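Local atomic coordinates of Afp2 (Serratia entomophila, PDB entry 6RBN), a protein that probably forms part of the contractile sheath around the inner tube of the anti-feeding prophage, a phage-tail-like injection system. Residues 5-8 with 9-13. Residues are numbered along the deposited sequence; the frame is centred on the assembly and turned at random.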
ATOM      1  N   THR C   5     -62.812 -63.544  49.949  1.00 82.19           N
ATOM      2  CA  THR C   5     -63.415 -62.881  48.803  1.00 82.19           C
ATOM      3  C   THR C   5     -63.681 -63.886  47.690  1.00 82.19           C
ATOM      4  O   THR C   5     -62.743 -64.457  47.128  1.00 82.19           O
ATOM      5  CB  THR C   5     -62.518 -61.753  48.303  1.00 82.19           C
ATOM      6  OG1 THR C   5     -61.256 -62.291  47.895  1.00 82.19           O
ATOM      7  CG2 THR C   5     -62.296 -60.735  49.400  1.00 82.19           C
ATOM      8  N   THR C   6     -64.960 -64.106  47.383  1.00 77.33           N
ATOM      9  CA  THR C   6     -65.339 -64.936  46.246  1.00 77.33           C
ATOM     10  C   THR C   6     -66.073 -64.143  45.174  1.00 77.33           C
ATOM     11  O   THR C   6     -65.584 -64.056  44.050  1.00 77.33           O
ATOM     12  CB  THR C   6     -66.190 -66.121  46.715  1.00 77.33           C
ATOM     13  OG1 THR C   6     -67.366 -65.637  47.373  1.00 77.33           O
ATOM     14  CG2 THR C   6     -65.405 -67.002  47.668  1.00 77.33           C
ATOM     15  N   TYR C   7     -67.199 -63.524  45.493  1.00 73.90           N
ATOM     16  CA  TYR C   7     -68.017 -62.895  44.465  1.00 73.90           C
ATOM     17  C   TYR C   7     -67.735 -61.393  44.380  1.00 73.90           C
ATOM     18  O   TYR C   7     -67.331 -60.779  45.373  1.00 73.90           O
ATOM     19  CB  TYR C   7     -69.507 -63.160  44.740  1.00 73.90           C
ATOM     20  CG  TYR C   7     -70.042 -62.691  46.074  1.00 73.90           C
ATOM     21  CD1 TYR C   7     -70.020 -63.527  47.184  1.00 73.90           C
ATOM     22  CD2 TYR C   7     -70.609 -61.432  46.213  1.00 73.90           C
ATOM     23  CE1 TYR C   7     -70.520 -63.111  48.398  1.00 73.90           C
ATOM     24  CE2 TYR C   7     -71.112 -61.007  47.423  1.00 73.90           C
ATOM     25  CZ  TYR C   7     -71.069 -61.853  48.509  1.00 73.90           C
ATOM     26  OH  TYR C   7     -71.565 -61.435  49.720  1.00 73.90           O
ATOM     27  N   PRO C   8     -67.919 -60.756  43.219  1.00 68.99           N
ATOM     28  CA  PRO C   8     -67.466 -59.370  43.040  1.00 68.99           C
ATOM     29  C   PRO C   8     -68.338 -58.297  43.678  1.00 68.99           C
ATOM     30  O   PRO C   8     -68.196 -57.128  43.313  1.00 68.99           O
ATOM     31  CB  PRO C   8     -67.480 -59.207  41.511  1.00 68.99           C
ATOM     32  CG  PRO C   8     -67.449 -60.561  40.971  1.00 68.99           C
ATOM     33  CD  PRO C   8     -68.237 -61.371  41.920  1.00 68.99           C
ATOM     34  N   GLY C   9     -69.240 -58.615  44.591  1.00 69.91           N
ATOM     35  CA  GLY C   9     -70.134 -57.620  45.150  1.00 69.91           C
ATOM     36  C   GLY C   9     -69.512 -56.760  46.231  1.00 69.91           C
ATOM     37  O   GLY C   9     -68.312 -56.468  46.223  1.00 69.91           O
ATOM     38  N   VAL C  10     -70.355 -56.339  47.169  1.00 70.80           N
ATOM     39  CA  VAL C  10     -69.956 -55.549  48.327  1.00 70.80           C
ATOM     40  C   VAL C  10     -70.156 -56.416  49.561  1.00 70.80           C
ATOM     41  O   VAL C  10     -71.202 -57.057  49.708  1.00 70.80           O
ATOM     42  CB  VAL C  10     -70.776 -54.249  48.420  1.00 70.80           C
ATOM     43  CG1 VAL C  10     -70.404 -53.451  49.649  1.00 70.80           C
ATOM     44  CG2 VAL C  10     -70.588 -53.418  47.171  1.00 70.80           C
ATOM     45  N   TYR C  11     -69.156 -56.456  50.437  1.00 76.22           N
ATOM     46  CA  TYR C  11     -69.195 -57.339  51.592  1.00 76.22           C
ATOM     47  C   TYR C  11     -69.559 -56.567  52.849  1.00 76.22           C
ATOM     48  O   TYR C  11     -69.364 -55.355  52.945  1.00 76.22           O
ATOM     49  CB  TYR C  11     -67.857 -58.043  51.822  1.00 76.22           C
ATOM     50  CG  TYR C  11     -67.487 -59.071  50.788  1.00 76.22           C
ATOM     51  CD1 TYR C  11     -68.393 -59.490  49.828  1.00 76.22           C
ATOM     52  CD2 TYR C  11     -66.234 -59.647  50.793  1.00 76.22           C
ATOM     53  CE1 TYR C  11     -68.047 -60.420  48.889  1.00 76.22           C
ATOM     54  CE2 TYR C  11     -65.894 -60.587  49.860  1.00 76.22           C
ATOM     55  CZ  TYR C  11     -66.806 -60.972  48.910  1.00 76.22           C
ATOM     56  OH  TYR C  11     -66.482 -61.911  47.966  1.00 76.22           O
ATOM     57  N   LEU C  12     -70.080 -57.302  53.826  1.00 77.98           N
ATOM     58  CA  LEU C  12     -70.459 -56.749  55.115  1.00 77.98           C
ATOM     59  C   LEU C  12     -69.906 -57.657  56.199  1.00 77.98           C
ATOM     60  O   LEU C  12     -70.194 -58.856  56.211  1.00 77.98           O
ATOM     61  CB  LEU C  12     -71.979 -56.640  55.248  1.00 77.98           C
ATOM     62  CG  LEU C  12     -72.717 -55.738  54.262  1.00 77.98           C
ATOM     63  CD1 LEU C  12     -74.216 -55.859  54.457  1.00 77.98           C
ATOM     64  CD2 LEU C  12     -72.267 -54.300  54.407  1.00 77.98           C
ATOM     65  N   SER C  13     -69.110 -57.092  57.098  1.00 84.83           N
ATOM     66  CA  SER C  13     -68.590 -57.835  58.234  1.00 84.83           C
ATOM     67  C   SER C  13     -68.632 -56.946  59.463  1.00 84.83           C
ATOM     68  O   SER C  13     -68.598 -55.720  59.359  1.00 84.83           O
ATOM     69  CB  SER C  13     -67.164 -58.332  57.989  1.00 84.83           C
ATOM     70  OG  SER C  13     -66.257 -57.253  57.915  1.00 84.83           O
TER
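An edge-to-face pair between Tyr-7 and Tyr-11, accompanied by backbone N-H bonds to the Tyr-11 hydroxyl, one of them weak, lies in a local turn in the N-terminal arm of this myovirus-type sheath protein; the centre of the contact is about 44 Å from the centre of the chain. Strand 10-13, which follows the loop 5-8, joins two sheath subunits: residues Val-10 to Ser-13 pair in a parallel beta ladder with a strand of a second copy, so that the sheet continues across the interface. The loop meets that subunit too, Thr-6 O accepting a hydrogen bond from its Asn-217 ND2.

The ring geometry supports the T-shaped assignment. The centroids lie 4.8 Å apart with the planes at 66°, and Tyr-11 CE1 sits over one face of Tyr-7, offset toward the rim and 3.4 Å from Tyr-7 CZ. With CG between the backbone N and the carbonyl carbon (chi1 58°), Tyr-7 has one ring face turned to the CE1 edge of Tyr-11.

The Tyr-11 side chain spans the turn and presents its hydroxyl to the loop backbone. Thr-6 N donates to Tyr-11 OH over 2.7 Å, although the angle at hydrogen is a bent 132°. Tyr-7 N adds a weak bond to the same oxygen, so two successive amides converge on one phenol. At the CE2 side of the ring, Thr-5 CA lies at the edge, in the Tyr-11 ring plane, and the Thr-5 methyl CG2 comes within 3.6 Å of Tyr-11 CE2.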